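PDB 3FH1: Mll8193 protein from Mesorhizobium loti, which is of unknown function but belongs to the NTF2-like superfamily, with a SnoaL-like domain that in relatives forms a cone-shaped fold around a pocket. Local coordinates for residues P39-T51 and Q116-K128. Numbering follows the deposited sequence. Where two conformers were deposited one is given.
Sequences PELIAEECVIENT and QDGRIVEAMGYVK. With EDO (1,2-ethanediol), chain D.
Glu49 N and Ala123 O bond at 2.8 Å where strand 46-49 runs parallel to strand 119-127. Three more backbone bonds join these strands. Val47 N binds Val121 O, Val47 O accepts Ala123 N, and Gly125 N gives Glu49 O a nearly straight bond (N-H...O 179°). The shorter strand 42-43 pairs first, through Ile120 N to Leu41 O and Ala43 N to Ile120 O. Between the two ladders the chain turns at Ala43 to Cys46. Strand 119-127 answers with a classic beta bulge, Val121 and Glu122 both facing Arg114 on strand 106-116.

Ile48, Ala123 and Ile120 share an apolar face. Ile48 CG1 lies 4.2 Å from Ala123 CB, and Trp70 of helix 63-75 packs on both residues. A chi1 of -169° swings Cys46 SG away from the backbone N and toward Ile120 CG2. At the bulge, Ala43 CB meets Val121 CG1 at 3.5 Å. Past the end of strand 46-49, Thr51 CG2 rests over the Gly125 backbone, where a side chain would clash, and also meets Val127 CG1.

Polar side chains work at the borders. Arg119 extends past Ala43, and NE makes weak bonds to Glu40 O (3.3 Å) and an ethanediol, probably from the crystallisation liquor. Its NH2 gives a 2.7 Å bond to a water at the guanidinium edge, which donates to Glu40 O. Another water links Glu45 OE2 and Gln116 OE1.

Glu49 lies on the face that meets the second subunit. It runs alongside selenomethionine Met124, OE1 being 3.8 Å from CE, and OE1 forms a salt bridge with Arg108 of that subunit. A glutamine in place of Glu49 would probably leave that arginine without its charge partner and weaken the subunit contact.

The chemistry implies a mainly backbone-held join in the curved NTF2-like sheet. The face of Ile48 and Ala123 packs against helix 63-75, while the opposite face, with Glu49 and Met124, meets the second subunit.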
loop_
_atom_site.group_PDB
_atom_site.type_symbol
_atom_site.label_atom_id
_atom_site.label_comp_id
_atom_site.label_asym_id
_atom_site.label_seq_id
_atom_site.Cartn_x
_atom_site.Cartn_y
_atom_site.Cartn_z
ATOM N N PRO A 39 -9.020 -16.831 -13.361
ATOM C CA PRO A 39 -8.849 -16.381 -14.741
ATOM C C PRO A 39 -9.809 -15.323 -15.239
ATOM O O PRO A 39 -9.383 -14.402 -15.945
ATOM C CB PRO A 39 -9.021 -17.658 -15.537
ATOM C CG PRO A 39 -8.666 -18.744 -14.606
ATOM C CD PRO A 39 -9.124 -18.301 -13.264
ATOM N N GLU A 40 -11.083 -15.406 -14.848
ATOM C CA GLU A 40 -12.047 -14.432 -15.352
ATOM C C GLU A 40 -11.846 -13.037 -14.771
ATOM O O GLU A 40 -12.307 -12.035 -15.339
ATOM C CB GLU A 40 -13.451 -14.949 -15.082
ATOM C CG GLU A 40 -13.854 -14.892 -13.634
ATOM C CD GLU A 40 -15.028 -15.854 -13.302
ATOM O OE1 GLU A 40 -14.939 -17.056 -13.608
ATOM O OE2 GLU A 40 -15.996 -15.371 -12.698
ATOM N N LEU A 41 -11.126 -12.945 -13.657
ATOM C CA LEU A 41 -10.898 -11.663 -12.984
ATOM C C LEU A 41 -9.632 -10.942 -13.461
ATOM O O LEU A 41 -9.415 -9.801 -13.065
ATOM C CB LEU A 41 -10.753 -11.861 -11.469
ATOM C CG LEU A 41 -11.937 -12.443 -10.722
ATOM C CD1 LEU A 41 -11.533 -12.634 -9.271
ATOM C CD2 LEU A 41 -13.122 -11.505 -10.852
ATOM N N ILE A 42 -8.770 -11.616 -14.259
ATOM C CA ILE A 42 -7.415 -11.167 -14.562
ATOM C C ILE A 42 -7.298 -10.823 -16.031
ATOM O O ILE A 42 -7.685 -11.617 -16.885
ATOM C CB ILE A 42 -6.408 -12.285 -14.176
ATOM C CG1 ILE A 42 -6.540 -12.497 -12.667
ATOM C CG2 ILE A 42 -4.928 -11.956 -14.573
ATOM C CD1 ILE A 42 -5.774 -13.669 -12.087
ATOM N N ALA A 43 -6.793 -9.632 -16.309
ATOM C CA ALA A 43 -6.536 -9.176 -17.667
ATOM C C ALA A 43 -5.436 -9.993 -18.354
ATOM O O ALA A 43 -4.539 -10.552 -17.696
ATOM C CB ALA A 43 -6.144 -7.692 -17.666
ATOM N N GLU A 44 -5.511 -10.064 -19.689
ATOM C CA GLU A 44 -4.516 -10.801 -20.456
ATOM C C GLU A 44 -3.131 -10.325 -20.122
ATOM O O GLU A 44 -2.194 -11.135 -20.007
ATOM C CB GLU A 44 -4.751 -10.613 -21.956
ATOM C CG GLU A 44 -3.853 -11.468 -22.800
ATOM C CD GLU A 44 -4.082 -11.230 -24.311
ATOM O OE1 GLU A 44 -3.455 -10.324 -24.890
ATOM O OE2 GLU A 44 -4.886 -11.969 -24.901
ATOM N N GLU A 45 -2.993 -9.018 -19.953
ATOM C CA GLU A 45 -1.695 -8.380 -19.748
ATOM C C GLU A 45 -1.391 -8.095 -18.275
ATOM O O GLU A 45 -0.391 -7.411 -17.980
ATOM C CB GLU A 45 -1.602 -7.071 -20.544
ATOM C CG GLU A 45 -2.397 -5.901 -19.971
ATOM C CD GLU A 45 -3.905 -5.832 -20.436
ATOM O OE1 GLU A 45 -4.557 -6.878 -20.773
ATOM O OE2 GLU A 45 -4.433 -4.684 -20.441
ATOM N N CYS A 46 -2.180 -8.659 -17.356
ATOM C CA CYS A 46 -2.012 -8.389 -15.897
ATOM C C CYS A 46 -0.548 -8.540 -15.433
ATOM O O CYS A 46 0.116 -9.459 -15.876
ATOM C CB CYS A 46 -2.863 -9.315 -15.091
ATOM S SG CYS A 46 -2.993 -8.873 -13.334
ATOM N N VAL A 47 -0.085 -7.644 -14.561
ATOM C CA VAL A 47 1.230 -7.734 -13.966
ATOM C C VAL A 47 1.082 -7.770 -12.435
ATOM O O VAL A 47 0.372 -6.941 -11.868
ATOM C CB VAL A 47 2.090 -6.534 -14.352
ATOM C CG1 VAL A 47 3.447 -6.487 -13.603
ATOM C CG2 VAL A 47 2.348 -6.569 -15.865
ATOM N N ILE A 48 1.797 -8.684 -11.795
ATOM C CA ILE A 48 1.953 -8.689 -10.348
ATOM C C ILE A 48 3.412 -8.245 -10.058
ATOM O O ILE A 48 4.373 -8.757 -10.652
ATOM C CB ILE A 48 1.730 -10.089 -9.777
ATOM C CG1 ILE A 48 0.276 -10.489 -9.945
ATOM C CG2 ILE A 48 2.142 -10.151 -8.270
ATOM C CD1 ILE A 48 0.051 -12.003 -9.631
ATOM N N GLU A 49 3.564 -7.316 -9.107
ATOM C CA GLU A 49 4.875 -6.966 -8.553
ATOM C C GLU A 49 4.808 -7.583 -7.179
ATOM O O GLU A 49 4.140 -7.083 -6.283
ATOM C CB GLU A 49 5.103 -5.478 -8.547
ATOM C CG GLU A 49 5.168 -4.907 -9.961
ATOM C CD GLU A 49 5.559 -3.458 -10.034
ATOM O OE1 GLU A 49 5.705 -2.789 -8.988
ATOM O OE2 GLU A 49 5.691 -2.974 -11.199
ATOM N N ASN A 50 5.431 -8.745 -7.005
ATOM C CA ASN A 50 5.264 -9.487 -5.752
ATOM C C ASN A 50 6.069 -8.848 -4.610
ATOM O O ASN A 50 6.956 -8.018 -4.799
ATOM C CB ASN A 50 5.627 -10.976 -5.925
ATOM C CG ASN A 50 4.946 -11.937 -4.875
ATOM O OD1 ASN A 50 4.044 -11.582 -4.101
ATOM N ND2 ASN A 50 5.408 -13.193 -4.892
ATOM N N THR A 51 5.771 -9.340 -3.422
ATOM C CA THR A 51 6.256 -8.784 -2.146
ATOM C C THR A 51 7.727 -8.953 -1.924
ATOM O O THR A 51 8.323 -8.208 -1.145
ATOM C CB THR A 51 5.554 -9.450 -0.970
ATOM O OG1 THR A 51 5.758 -10.884 -1.057
ATOM C CG2 THR A 51 4.051 -9.160 -0.898
ATOM N N GLN A 116 -8.914 -2.448 -15.050
ATOM C CA GLN A 116 -9.179 -1.758 -16.305
ATOM C C GLN A 116 -10.084 -2.703 -17.084
ATOM O O GLN A 116 -9.834 -3.914 -17.112
ATOM C CB GLN A 116 -7.891 -1.526 -17.047
ATOM C CG GLN A 116 -8.060 -0.858 -18.349
ATOM C CD GLN A 116 -6.723 -0.548 -18.962
ATOM O OE1 GLN A 116 -6.345 -1.132 -19.969
ATOM N NE2 GLN A 116 -5.965 0.310 -18.300
ATOM N N ASP A 117 -11.117 -2.170 -17.722
ATOM C CA ASP A 117 -12.088 -2.992 -18.458
ATOM C C ASP A 117 -12.667 -4.118 -17.599
ATOM O O ASP A 117 -12.991 -5.186 -18.111
ATOM C CB ASP A 117 -11.473 -3.599 -19.730
ATOM C CG ASP A 117 -11.447 -2.636 -20.896
ATOM O OD1 ASP A 117 -11.633 -1.419 -20.666
ATOM O OD2 ASP A 117 -11.212 -3.106 -22.041
ATOM N N GLY A 118 -12.821 -3.876 -16.299
ATOM C CA GLY A 118 -13.454 -4.862 -15.432
ATOM C C GLY A 118 -12.603 -6.031 -14.974
ATOM O O GLY A 118 -13.142 -6.993 -14.416
ATOM N N ARG A 119 -11.312 -5.987 -15.299
ATOM C CA ARG A 119 -10.365 -7.011 -14.865
ATOM C C ARG A 119 -9.138 -6.415 -14.190
ATOM O O ARG A 119 -8.763 -5.234 -14.481
ATOM C CB ARG A 119 -9.925 -7.909 -16.030
ATOM C CG ARG A 119 -11.069 -8.741 -16.629
ATOM C CD ARG A 119 -10.544 -9.754 -17.655
ATOM N NE ARG A 119 -11.651 -10.539 -18.231
ATOM C CZ ARG A 119 -12.404 -10.107 -19.230
ATOM N NH1 ARG A 119 -12.166 -8.941 -19.776
ATOM N NH2 ARG A 119 -13.399 -10.840 -19.674
ATOM N N ILE A 120 -8.516 -7.208 -13.328
ATOM C CA ILE A 120 -7.287 -6.774 -12.641
ATOM C C ILE A 120 -6.164 -6.687 -13.643
ATOM O O ILE A 120 -5.873 -7.698 -14.308
ATOM C CB ILE A 120 -6.861 -7.721 -11.517
ATOM C CG1 ILE A 120 -7.994 -7.789 -10.489
ATOM C CG2 ILE A 120 -5.554 -7.272 -10.862
ATOM C CD1 ILE A 120 -8.010 -9.038 -9.606
ATOM N N VAL A 121 -5.540 -5.505 -13.776
ATOM C CA VAL A 121 -4.400 -5.307 -14.649
ATOM C C VAL A 121 -3.084 -5.142 -13.913
ATOM O O VAL A 121 -2.041 -5.295 -14.515
ATOM C CB VAL A 121 -4.567 -4.126 -15.558
ATOM C CG1 VAL A 121 -5.634 -4.382 -16.594
ATOM C CG2 VAL A 121 -4.788 -2.811 -14.816
ATOM N N GLU A 122 -3.159 -4.813 -12.617
ATOM C CA GLU A 122 -1.966 -4.515 -11.827
ATOM C C GLU A 122 -2.237 -4.890 -10.379
ATOM O O GLU A 122 -3.315 -4.626 -9.816
ATOM C CB GLU A 122 -1.641 -3.021 -11.956
ATOM C CG GLU A 122 -0.493 -2.491 -11.155
ATOM C CD GLU A 122 -0.236 -1.000 -11.459
ATOM O OE1 GLU A 122 -1.035 -0.128 -11.019
ATOM O OE2 GLU A 122 0.760 -0.713 -12.160
ATOM N N ALA A 123 -1.289 -5.599 -9.787
ATOM C CA ALA A 123 -1.354 -5.943 -8.365
ATOM C C ALA A 123 0.055 -5.775 -7.826
ATOM O O ALA A 123 0.993 -6.445 -8.305
ATOM C CB ALA A 123 -1.817 -7.373 -8.128
HETATM N N MSE A 124 0.210 -4.941 -6.798
HETATM C CA MSE A 124 1.540 -4.615 -6.236
HETATM C C MSE A 124 1.571 -4.894 -4.740
HETATM O O MSE A 124 0.872 -4.250 -3.962
HETATM C CB MSE A 124 1.874 -3.145 -6.542
HETATM C CG MSE A 124 1.814 -2.817 -8.010
HETATM SE SE MSE A 124 2.049 -0.953 -8.236
HETATM C CE MSE A 124 2.624 -0.840 -9.971
ATOM N N GLY A 125 2.368 -5.871 -4.342
ATOM C CA GLY A 125 2.383 -6.348 -2.975
ATOM C C GLY A 125 3.563 -5.886 -2.161
ATOM O O GLY A 125 4.698 -5.793 -2.651
ATOM N N TYR A 126 3.279 -5.555 -0.879
ATOM C CA TYR A 126 4.308 -5.160 0.070
ATOM C C TYR A 126 4.054 -5.749 1.458
ATOM O O TYR A 126 2.920 -6.110 1.747
ATOM C CB TYR A 126 4.361 -3.653 0.198
ATOM C CG TYR A 126 4.545 -2.869 -1.102
ATOM C CD1 TYR A 126 3.499 -2.680 -1.971
ATOM C CD2 TYR A 126 5.766 -2.348 -1.454
ATOM C CE1 TYR A 126 3.661 -1.928 -3.137
ATOM C CE2 TYR A 126 5.937 -1.615 -2.620
ATOM C CZ TYR A 126 4.882 -1.422 -3.483
ATOM O OH TYR A 126 5.040 -0.684 -4.655
ATOM N N VAL A 127 5.087 -5.796 2.302
ATOM C CA VAL A 127 5.021 -6.411 3.609
ATOM C C VAL A 127 5.749 -5.586 4.635
ATOM O O VAL A 127 6.489 -4.685 4.295
ATOM C CB VAL A 127 5.637 -7.830 3.607
ATOM C CG1 VAL A 127 4.721 -8.807 2.866
ATOM C CG2 VAL A 127 7.068 -7.840 3.005
ATOM N N LYS A 128 5.569 -5.904 5.908
ATOM C CA LYS A 128 6.494 -5.407 6.928
ATOM C C LYS A 128 7.773 -6.171 6.749
ATOM O O LYS A 128 7.749 -7.379 6.465
ATOM C CB LYS A 128 5.923 -5.663 8.322
ATOM C CG LYS A 128 4.557 -4.991 8.534
ATOM C CD LYS A 128 4.614 -3.452 8.336
ATOM C CE LYS A 128 3.286 -2.744 8.705
ATOM N NZ LYS A 128 3.290 -1.247 8.490
HETATM C C1 EDO D . -10.434 -14.268 -19.169
HETATM O O1 EDO D . -10.617 -13.148 -18.252
HETATM C C2 EDO D . -11.734 -14.616 -19.862
HETATM O O2 EDO D . -12.809 -14.716 -18.898
HETATM O O HOH W 1 -13.852 -12.741 -17.772
HETATM O O HOH W 2 -6.992 -4.140 -20.230
HETATM O O HOH W 3 5.274 -2.969 -6.336
#